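Core protein VP7 (Bluetongue virus, PDB 1BVP) forms trimers that assemble as 260 capsomers on a scaffold of VP3, helping to build the inner capsid of the virus. Local coordinates at residues Thr118-Gln124 / Tyr250-Thr256; Lys255-Gln259 / Phe299-Asp303; Ile184-Arg189 / Val243-Phe249. The contacts are given in a common frame with arbitrary orientation. Residues are numbered along the deposited sequence.

Interactions 1 and 3 share strand 241-252 and lie in one antiparallel sheet: interaction 3 is its middle portion, paired with strand 183-195, and interaction 1 its last residues, where the chain leaves the beta domain for the helical one. Both are buried. Ile251 packs on Tyr185 and Arg123 on Phe249 where the two meet. Interaction 2 continues from interaction 1 through the shared Lys255 and Thr256, but is smaller, partly exposed and made of two loops. Extended backbone pairing dominates interaction 3, with one apolar face and, on the other, an Arg189-Gln246 polar pair beside aromatic packing; a short pairing completed by side-chain-to-backbone bonds holds interaction 1, and proline packing with a single hydrogen bond makes interaction 2. All three touch the second subunit.

Interaction 1: Thr118-Gln124 / Tyr250-Thr256; sequences TWGPARQ and YISMDKT
Gln124, which buries the largest area here, folds back over segment 250-256 with chi1 and chi2 both m. Its NE2 donates to Asp254 O (3.1 Å) and also to Ala122 O of its own segment (2.9 Å), while its CB sits over the face of the Tyr250 ring, 3.9 Å from the centroid and 25° off the normal, a CH-pi contact made possible by the p rotamer of the tyrosine. The backbone approaching it is a short antiparallel pairing. Ala122 and Ser252 form a hydrogen-bonded pair (Ala122 N to Ser252 O 2.9 Å, Ser252 N to Ala122 O 3.1 Å), Arg123 and Ile251 a non-hydrogen-bonded one with CA atoms 4.4 Å apart, and Gln124 N bonds Tyr250 O at 3.1 Å. Ala122 and Ser252 point to one face, Arg123 and Ile251 to the other. This is the junction of the two domains of VP7: segment 118-124 carries the chain from the N-terminal helices into the beta domain, and segment 250-256 carries it back. Beyond the pairing, Met253 leaves the strand (phi/psi -95/24) and, with chi1 m and chi2 t, brings SD to 3.7 Å from Trp119 CB and CG to 4.2 Å from Pro121 N. Trp119 is extended (-139/154, chi1 m), the edge of its ring beside Met253 O. Past it, Lys255 reaches back so that NZ donates to Thr118 O at 2.9 Å. The second subunit closes in here, with Arg341 of that chain forming a salt bridge with Asp254 and Tyr126 of that chain hydrogen-bonding Arg123.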
loop_
_atom_site.group_PDB
_atom_site.type_symbol
_atom_site.label_atom_id
_atom_site.label_comp_id
_atom_site.label_asym_id
_atom_site.label_seq_id
_atom_site.Cartn_x
_atom_site.Cartn_y
_atom_site.Cartn_z
ATOM N N THR A 118 -7.669 -15.662 12.349
ATOM C CA THR A 118 -8.394 -14.788 13.251
ATOM C C THR A 118 -8.999 -13.619 12.483
ATOM O O THR A 118 -9.179 -13.718 11.275
ATOM C CB THR A 118 -7.538 -14.341 14.447
ATOM O OG1 THR A 118 -8.396 -13.849 15.497
ATOM C CG2 THR A 118 -6.474 -13.344 14.063
ATOM N N TRP A 119 -9.399 -12.565 13.193
ATOM C CA TRP A 119 -10.031 -11.384 12.597
ATOM C C TRP A 119 -9.459 -10.183 13.288
ATOM O O TRP A 119 -9.006 -10.278 14.437
ATOM C CB TRP A 119 -11.552 -11.392 12.852
ATOM C CG TRP A 119 -12.264 -12.540 12.193
ATOM C CD1 TRP A 119 -12.720 -12.617 10.888
ATOM C CD2 TRP A 119 -12.467 -13.831 12.763
ATOM N NE1 TRP A 119 -13.173 -13.897 10.624
ATOM C CE2 TRP A 119 -13.024 -14.657 11.756
ATOM C CE3 TRP A 119 -12.217 -14.376 14.026
ATOM C CZ2 TRP A 119 -13.321 -15.988 11.976
ATOM C CZ3 TRP A 119 -12.512 -15.707 14.241
ATOM C CH2 TRP A 119 -13.059 -16.496 13.223
ATOM N N GLY A 120 -9.474 -9.054 12.596
ATOM C CA GLY A 120 -8.973 -7.821 13.174
ATOM C C GLY A 120 -9.484 -6.658 12.356
ATOM O O GLY A 120 -9.830 -6.821 11.176
ATOM N N PRO A 121 -9.578 -5.477 12.967
ATOM C CA PRO A 121 -10.059 -4.270 12.276
ATOM C C PRO A 121 -9.149 -3.799 11.154
ATOM O O PRO A 121 -7.940 -3.745 11.314
ATOM C CB PRO A 121 -10.100 -3.229 13.395
ATOM C CG PRO A 121 -9.054 -3.704 14.387
ATOM C CD PRO A 121 -9.279 -5.204 14.389
ATOM N N ALA A 122 -9.741 -3.379 10.046
ATOM C CA ALA A 122 -8.984 -2.871 8.916
ATOM C C ALA A 122 -9.774 -1.829 8.099
ATOM O O ALA A 122 -10.982 -2.024 7.876
ATOM C CB ALA A 122 -8.655 -4.014 8.025
ATOM N N ARG A 123 -9.099 -0.753 7.655
ATOM C CA ARG A 123 -9.701 0.279 6.788
ATOM C C ARG A 123 -10.126 -0.421 5.503
ATOM O O ARG A 123 -9.274 -0.988 4.812
ATOM C CB ARG A 123 -8.691 1.313 6.309
ATOM C CG ARG A 123 -8.561 2.576 7.081
ATOM C CD ARG A 123 -7.511 3.479 6.375
ATOM N NE ARG A 123 -7.172 4.748 7.058
ATOM C CZ ARG A 123 -6.954 4.894 8.367
ATOM N NH1 ARG A 123 -7.041 3.872 9.228
ATOM N NH2 ARG A 123 -6.551 6.064 8.815
ATOM N N GLN A 124 -11.424 -0.390 5.186
ATOM C CA GLN A 124 -11.951 -0.990 3.958
ATOM C C GLN A 124 -11.641 -0.048 2.780
ATOM O O GLN A 124 -11.523 1.161 2.950
ATOM C CB GLN A 124 -13.416 -1.272 4.130
ATOM C CG GLN A 124 -13.630 -2.122 5.342
ATOM C CD GLN A 124 -13.016 -3.479 5.159
ATOM O OE1 GLN A 124 -13.223 -4.130 4.131
ATOM N NE2 GLN A 124 -12.230 -3.905 6.131
ATOM N N TYR A 250 -14.024 3.746 6.837
ATOM C CA TYR A 250 -14.583 2.959 7.929
ATOM C C TYR A 250 -13.733 1.693 8.126
ATOM O O TYR A 250 -12.950 1.338 7.235
ATOM C CB TYR A 250 -16.041 2.572 7.643
ATOM C CG TYR A 250 -16.256 1.614 6.479
ATOM C CD1 TYR A 250 -16.106 2.045 5.157
ATOM C CD2 TYR A 250 -16.661 0.288 6.700
ATOM C CE1 TYR A 250 -16.364 1.171 4.072
ATOM C CE2 TYR A 250 -16.929 -0.590 5.629
ATOM C CZ TYR A 250 -16.786 -0.132 4.328
ATOM O OH TYR A 250 -17.174 -0.923 3.271
ATOM N N ILE A 251 -13.869 1.034 9.282
ATOM C CA ILE A 251 -13.113 -0.189 9.545
ATOM C C ILE A 251 -14.035 -1.364 9.871
ATOM O O ILE A 251 -15.029 -1.213 10.573
ATOM C CB ILE A 251 -12.074 -0.055 10.703
ATOM C CG1 ILE A 251 -12.797 0.148 12.021
ATOM C CG2 ILE A 251 -11.026 1.045 10.424
ATOM C CD1 ILE A 251 -11.879 0.533 13.113
ATOM N N SER A 252 -13.721 -2.531 9.329
ATOM C CA SER A 252 -14.505 -3.705 9.628
ATOM C C SER A 252 -13.539 -4.891 9.732
ATOM O O SER A 252 -12.324 -4.695 9.664
ATOM C CB SER A 252 -15.565 -3.917 8.558
ATOM O OG SER A 252 -15.013 -4.420 7.369
ATOM N N MET A 253 -14.078 -6.084 9.986
ATOM C CA MET A 253 -13.273 -7.296 10.074
ATOM C C MET A 253 -13.211 -8.091 8.764
ATOM O O MET A 253 -12.969 -9.297 8.753
ATOM C CB MET A 253 -13.690 -8.159 11.266
ATOM C CG MET A 253 -13.205 -7.496 12.545
ATOM S SD MET A 253 -13.411 -8.427 14.066
ATOM C CE MET A 253 -14.700 -9.339 13.496
ATOM N N ASP A 254 -13.423 -7.412 7.644
ATOM C CA ASP A 254 -13.308 -8.089 6.371
ATOM C C ASP A 254 -11.829 -7.908 6.016
ATOM O O ASP A 254 -11.223 -6.882 6.340
ATOM C CB ASP A 254 -14.202 -7.454 5.302
ATOM C CG ASP A 254 -15.673 -7.643 5.579
ATOM O OD1 ASP A 254 -16.123 -8.782 5.853
ATOM O OD2 ASP A 254 -16.383 -6.624 5.531
ATOM N N LYS A 255 -11.233 -8.931 5.420
ATOM C CA LYS A 255 -9.831 -8.879 5.083
ATOM C C LYS A 255 -9.592 -7.980 3.906
ATOM O O LYS A 255 -10.421 -7.932 2.978
ATOM C CB LYS A 255 -9.286 -10.280 4.779
ATOM C CG LYS A 255 -9.174 -11.256 5.965
ATOM C CD LYS A 255 -8.199 -10.788 7.021
ATOM C CE LYS A 255 -7.783 -11.927 7.965
ATOM N NZ LYS A 255 -8.900 -12.686 8.570
ATOM N N THR A 256 -8.502 -7.216 3.988
ATOM C CA THR A 256 -8.118 -6.334 2.908
ATOM C C THR A 256 -6.785 -6.839 2.358
ATOM O O THR A 256 -6.273 -7.870 2.786
ATOM C CB THR A 256 -7.976 -4.909 3.367
ATOM O OG1 THR A 256 -6.765 -4.745 4.111
ATOM C CG2 THR A 256 -9.118 -4.550 4.256
#

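Interaction 2: Lys255-Gln259 / Phe299-Asp303; sequences KTLNQ and FPPND
Segment 299-303 runs extended past the beginning of segment 255-259, with Pro300 CA 5.6 Å from Thr256 CA and Asn302 CA 5.9 Å from Lys255 CA. Phe299 (phi/psi -107/141) directs its CB away from the other loop, and its ring packs on Ile222 of the third subunit. Pro300 (-61/141, C-gamma endo) does most of the packing: its ring faces the other segment, CG lying 3.1 Å from Lys255 O and 3.7 Å from Thr256 CA, and CB 3.4 Å from Leu257 CD1. Pro301 (-68/161, C-gamma exo) contributes its carbonyl, which accepts from Gln259 NE2 at 2.8 Å; the same NE2 also donates to Thr256 O at 3.2 Å, so the p,t side chain of Gln259 ties its own turn to the neighbouring loop. The proline ring itself rests on Ile307 and Leu310 of helix 304-323. Asn302 (-138/7, chi1 p) places CB 3.7 Å from Lys255 CG, against the aliphatic part of a lysine whose NZ bonds Thr118 O. Asp303 turns away and occupies the N-cap of helix 304-323. On the facing side, Thr256 to Gln259 form a type I beta turn with a weak Gln259 N to Thr256 O bond of 3.4 Å, overlaid by an ST turn in which Asn258 N donates to Thr256 OG1 at 3.1 Å. The arrangement is thus a proline-rich, N-capped helix entry laid against a type I turn, joining two loops that lead into helices of the VP7 helical domain.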
loop_
_atom_site.group_PDB
_atom_site.type_symbol
_atom_site.label_atom_id
_atom_site.label_comp_id
_atom_site.label_asym_id
_atom_site.label_seq_id
_atom_site.Cartn_x
_atom_site.Cartn_y
_atom_site.Cartn_z
ATOM N N LYS A 255 -11.233 -8.931 5.420
ATOM C CA LYS A 255 -9.831 -8.879 5.083
ATOM C C LYS A 255 -9.592 -7.980 3.906
ATOM O O LYS A 255 -10.421 -7.932 2.978
ATOM C CB LYS A 255 -9.286 -10.280 4.779
ATOM C CG LYS A 255 -9.174 -11.256 5.965
ATOM C CD LYS A 255 -8.199 -10.788 7.021
ATOM C CE LYS A 255 -7.783 -11.927 7.965
ATOM N NZ LYS A 255 -8.900 -12.686 8.570
ATOM N N THR A 256 -8.502 -7.216 3.988
ATOM C CA THR A 256 -8.118 -6.334 2.908
ATOM C C THR A 256 -6.785 -6.839 2.358
ATOM O O THR A 256 -6.273 -7.870 2.786
ATOM C CB THR A 256 -7.976 -4.909 3.367
ATOM O OG1 THR A 256 -6.765 -4.745 4.111
ATOM C CG2 THR A 256 -9.118 -4.550 4.256
ATOM N N LEU A 257 -6.254 -6.139 1.370
ATOM C CA LEU A 257 -4.991 -6.503 0.748
ATOM C C LEU A 257 -3.783 -6.167 1.640
ATOM O O LEU A 257 -2.650 -6.343 1.234
ATOM C CB LEU A 257 -4.878 -5.771 -0.580
ATOM C CG LEU A 257 -4.986 -6.569 -1.871
ATOM C CD1 LEU A 257 -5.754 -7.852 -1.739
ATOM C CD2 LEU A 257 -5.576 -5.669 -2.897
ATOM N N ASN A 258 -4.027 -5.600 2.816
ATOM C CA ASN A 258 -2.951 -5.270 3.735
ATOM C C ASN A 258 -2.922 -6.265 4.882
ATOM O O ASN A 258 -2.440 -5.927 5.937
ATOM C CB ASN A 258 -3.150 -3.906 4.370
ATOM C CG ASN A 258 -3.133 -2.775 3.369
ATOM O OD1 ASN A 258 -4.122 -2.079 3.224
ATOM N ND2 ASN A 258 -2.003 -2.543 2.727
ATOM N N GLN A 259 -3.493 -7.454 4.708
ATOM C CA GLN A 259 -3.504 -8.466 5.771
ATOM C C GLN A 259 -2.139 -9.145 5.932
ATOM O O GLN A 259 -1.776 -9.629 7.011
ATOM C CB GLN A 259 -4.550 -9.527 5.456
ATOM C CG GLN A 259 -4.375 -10.125 4.104
ATOM C CD GLN A 259 -5.339 -11.242 3.823
ATOM O OE1 GLN A 259 -5.257 -12.306 4.431
ATOM N NE2 GLN A 259 -6.238 -11.028 2.878
ATOM N N PHE A 299 -12.154 -9.009 -4.814
ATOM C CA PHE A 299 -12.124 -8.901 -3.367
ATOM C C PHE A 299 -10.970 -9.709 -2.872
ATOM O O PHE A 299 -10.647 -10.755 -3.447
ATOM C CB PHE A 299 -13.411 -9.429 -2.764
ATOM C CG PHE A 299 -14.615 -8.686 -3.237
ATOM C CD1 PHE A 299 -14.902 -7.416 -2.730
ATOM C CD2 PHE A 299 -15.428 -9.217 -4.242
ATOM C CE1 PHE A 299 -15.967 -6.689 -3.214
ATOM C CE2 PHE A 299 -16.499 -8.495 -4.736
ATOM C CZ PHE A 299 -16.768 -7.225 -4.221
ATOM N N PRO A 300 -10.274 -9.200 -1.852
ATOM C CA PRO A 300 -9.123 -9.902 -1.280
ATOM C C PRO A 300 -9.504 -11.261 -0.721
ATOM O O PRO A 300 -10.600 -11.440 -0.195
ATOM C CB PRO A 300 -8.617 -8.935 -0.200
ATOM C CG PRO A 300 -9.740 -7.941 -0.000
ATOM C CD PRO A 300 -10.385 -7.828 -1.335
ATOM N N PRO A 301 -8.640 -12.267 -0.917
ATOM C CA PRO A 301 -8.898 -13.631 -0.417
ATOM C C PRO A 301 -8.838 -13.557 1.098
ATOM O O PRO A 301 -8.236 -12.620 1.656
ATOM C CB PRO A 301 -7.716 -14.440 -0.972
ATOM C CG PRO A 301 -7.239 -13.612 -2.153
ATOM C CD PRO A 301 -7.377 -12.195 -1.670
ATOM N N ASN A 302 -9.395 -14.539 1.791
ATOM C CA ASN A 302 -9.356 -14.434 3.248
ATOM C C ASN A 302 -9.040 -15.709 4.017
ATOM O O ASN A 302 -9.125 -15.728 5.252
ATOM C CB ASN A 302 -10.671 -13.846 3.756
ATOM C CG ASN A 302 -11.837 -14.724 3.432
ATOM O OD1 ASN A 302 -12.571 -14.449 2.494
ATOM N ND2 ASN A 302 -11.986 -15.831 4.165
ATOM N N ASP A 303 -8.695 -16.768 3.295
ATOM C CA ASP A 303 -8.373 -18.038 3.913
ATOM C C ASP A 303 -6.903 -18.378 3.711
ATOM O O ASP A 303 -6.266 -17.927 2.744
ATOM C CB ASP A 303 -9.249 -19.146 3.323
ATOM C CG ASP A 303 -9.125 -19.239 1.827
ATOM O OD1 ASP A 303 -9.493 -18.267 1.137
ATOM O OD2 ASP A 303 -8.650 -20.273 1.333
#

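Interaction 3: Ile184-Arg189 / Val243-Phe249; sequences IYLVWR and VQIQVVF
Two antiparallel strands pair with their axes 4.6 Å apart at closest approach and 163° between their directions. Ile184 contributes its side chain, CG2 lying 3.7 Å from Val247 CG1, while its backbone bonds Trp225 on the neighbouring strand. Tyr185 N donates to Phe249 O (3.0 Å), and the two rings lie nearly parallel but slid apart, centroids 4.5 Å apart and planes at 20°; Tyr185 O receives a weak bond from Val248 N (2.8 Å). Val248 (phi/psi -63/-35) is an extra residue in its strand, a beta bulge, since Phe249 is nearest Tyr185 and Val247 nearest Leu186. Beyond it the pairing is regular, within the antiparallel beta-sandwich domain of VP7, of jelly-roll type. Leu186 CD1 meets Val247 CG2 (3.7 Å). Val187 exchanges bonds with Gln246 (N to O 3.0 Å, O to N 2.8 Å). Trp188 (chi1 p) shares the face of Leu186, with CB 3.8 Å from Ile245 CG1. Arg189 N and O both bond Gln244 (O and N) at 2.8 Å, and its NH1 and NH2 each donate to Gln246 OE1 at 2.9 Å, while Leu130 and Thr132 of the second subunit also bind the guanidinium.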
loop_
_atom_site.group_PDB
_atom_site.type_symbol
_atom_site.label_atom_id
_atom_site.label_comp_id
_atom_site.label_asym_id
_atom_site.label_seq_id
_atom_site.Cartn_x
_atom_site.Cartn_y
_atom_site.Cartn_z
ATOM N N ILE A 184 -16.939 4.165 12.090
ATOM C CA ILE A 184 -17.202 4.929 10.873
ATOM C C ILE A 184 -16.649 6.298 11.149
ATOM O O ILE A 184 -16.905 6.858 12.213
ATOM C CB ILE A 184 -18.722 5.022 10.582
ATOM C CG1 ILE A 184 -19.319 3.620 10.630
ATOM C CG2 ILE A 184 -18.978 5.620 9.196
ATOM C CD1 ILE A 184 -20.730 3.545 10.253
ATOM N N TYR A 185 -15.808 6.789 10.244
ATOM C CA TYR A 185 -15.194 8.090 10.433
ATOM C C TYR A 185 -15.855 9.092 9.506
ATOM O O TYR A 185 -15.808 9.000 8.271
ATOM C CB TYR A 185 -13.667 8.022 10.265
ATOM C CG TYR A 185 -13.026 7.094 11.283
ATOM C CD1 TYR A 185 -12.952 5.711 11.055
ATOM C CD2 TYR A 185 -12.575 7.576 12.498
ATOM C CE1 TYR A 185 -12.458 4.840 12.009
ATOM C CE2 TYR A 185 -12.068 6.709 13.471
ATOM C CZ TYR A 185 -12.016 5.335 13.220
ATOM O OH TYR A 185 -11.534 4.481 14.198
ATOM N N LEU A 186 -16.520 10.020 10.172
ATOM C CA LEU A 186 -17.317 11.065 9.584
ATOM C C LEU A 186 -16.752 12.462 9.641
ATOM O O LEU A 186 -15.921 12.776 10.489
ATOM C CB LEU A 186 -18.595 11.143 10.413
ATOM C CG LEU A 186 -19.802 10.296 10.109
ATOM C CD1 LEU A 186 -19.467 9.124 9.247
ATOM C CD2 LEU A 186 -20.418 9.894 11.400
ATOM N N VAL A 187 -17.194 13.288 8.704
ATOM C CA VAL A 187 -16.936 14.726 8.771
ATOM C C VAL A 187 -18.171 15.356 8.144
ATOM O O VAL A 187 -18.687 14.834 7.150
ATOM C CB VAL A 187 -15.545 15.271 8.263
ATOM C CG1 VAL A 187 -14.701 14.210 7.673
ATOM C CG2 VAL A 187 -15.726 16.495 7.387
ATOM N N TRP A 188 -18.785 16.298 8.872
ATOM C CA TRP A 188 -20.011 16.971 8.379
ATOM C C TRP A 188 -19.771 18.416 8.021
ATOM O O TRP A 188 -18.944 19.108 8.627
ATOM C CB TRP A 188 -21.206 16.839 9.347
ATOM C CG TRP A 188 -21.179 17.743 10.566
ATOM C CD1 TRP A 188 -20.617 17.478 11.786
ATOM C CD2 TRP A 188 -21.713 19.077 10.663
ATOM N NE1 TRP A 188 -20.748 18.563 12.626
ATOM C CE2 TRP A 188 -21.412 19.559 11.963
ATOM C CE3 TRP A 188 -22.429 19.908 9.779
ATOM C CZ2 TRP A 188 -21.789 20.831 12.395
ATOM C CZ3 TRP A 188 -22.810 21.163 10.213
ATOM C CH2 TRP A 188 -22.485 21.616 11.509
ATOM N N ARG A 189 -20.445 18.855 6.971
ATOM C CA ARG A 189 -20.303 20.229 6.520
ATOM C C ARG A 189 -21.675 20.865 6.253
ATOM O O ARG A 189 -22.685 20.170 6.023
ATOM C CB ARG A 189 -19.502 20.231 5.229
ATOM C CG ARG A 189 -18.144 19.642 5.347
ATOM C CD ARG A 189 -17.458 19.593 4.008
ATOM N NE ARG A 189 -16.173 18.882 4.071
ATOM C CZ ARG A 189 -16.017 17.565 3.883
ATOM N NH1 ARG A 189 -17.059 16.791 3.610
ATOM N NH2 ARG A 189 -14.818 17.007 3.972
ATOM N N VAL A 243 -27.089 19.784 5.228
ATOM C CA VAL A 243 -25.749 19.431 5.704
ATOM C C VAL A 243 -25.280 18.209 4.952
ATOM O O VAL A 243 -26.134 17.399 4.521
ATOM C CB VAL A 243 -25.691 19.123 7.238
ATOM C CG1 VAL A 243 -26.279 20.262 8.026
ATOM C CG2 VAL A 243 -26.395 17.836 7.564
ATOM N N GLN A 244 -23.972 18.143 4.649
ATOM C CA GLN A 244 -23.440 16.907 4.038
ATOM C C GLN A 244 -22.650 16.178 5.092
ATOM O O GLN A 244 -22.053 16.800 5.985
ATOM C CB GLN A 244 -22.585 17.105 2.808
ATOM C CG GLN A 244 -21.168 17.412 3.041
ATOM C CD GLN A 244 -20.411 17.469 1.729
ATOM O OE1 GLN A 244 -20.974 17.146 0.694
ATOM N NE2 GLN A 244 -19.136 17.880 1.760
ATOM N N ILE A 245 -22.786 14.863 5.085
ATOM C CA ILE A 245 -22.046 14.025 6.021
ATOM C C ILE A 245 -21.283 13.023 5.191
ATOM O O ILE A 245 -21.870 12.252 4.411
ATOM C CB ILE A 245 -22.941 13.296 6.989
ATOM C CG1 ILE A 245 -23.659 14.312 7.885
ATOM C CG2 ILE A 245 -22.104 12.375 7.824
ATOM C CD1 ILE A 245 -24.749 13.672 8.750
ATOM N N GLN A 246 -19.963 13.151 5.261
ATOM C CA GLN A 246 -19.038 12.296 4.518
ATOM C C GLN A 246 -18.436 11.170 5.345
ATOM O O GLN A 246 -17.970 11.416 6.470
ATOM C CB GLN A 246 -17.872 13.124 4.045
ATOM C CG GLN A 246 -16.939 12.358 3.177
ATOM C CD GLN A 246 -15.681 13.145 2.845
ATOM O OE1 GLN A 246 -15.542 14.315 3.225
ATOM N NE2 GLN A 246 -14.752 12.500 2.140
ATOM N N VAL A 247 -18.465 9.946 4.804
ATOM C CA VAL A 247 -17.818 8.808 5.468
ATOM C C VAL A 247 -16.408 8.779 4.851
ATOM O O VAL A 247 -16.201 8.240 3.742
ATOM C CB VAL A 247 -18.532 7.453 5.229
ATOM C CG1 VAL A 247 -17.693 6.330 5.767
ATOM C CG2 VAL A 247 -19.866 7.431 5.934
ATOM N N VAL A 248 -15.454 9.406 5.544
ATOM C CA VAL A 248 -14.091 9.465 5.047
ATOM C C VAL A 248 -13.418 8.088 4.910
ATOM O O VAL A 248 -12.671 7.856 3.957
ATOM C CB VAL A 248 -13.265 10.559 5.735
ATOM C CG1 VAL A 248 -13.785 10.838 7.070
ATOM C CG2 VAL A 248 -11.826 10.190 5.756
ATOM N N PHE A 249 -13.739 7.168 5.823
ATOM C CA PHE A 249 -13.300 5.771 5.769
ATOM C C PHE A 249 -13.917 5.061 6.939
ATOM O O PHE A 249 -14.340 5.695 7.905
ATOM C CB PHE A 249 -11.776 5.583 5.769
ATOM C CG PHE A 249 -11.108 5.967 7.049
ATOM C CD1 PHE A 249 -10.658 7.268 7.252
ATOM C CD2 PHE A 249 -10.927 5.033 8.060
ATOM C CE1 PHE A 249 -10.037 7.635 8.457
ATOM C CE2 PHE A 249 -10.307 5.397 9.264
ATOM C CZ PHE A 249 -9.865 6.698 9.459
#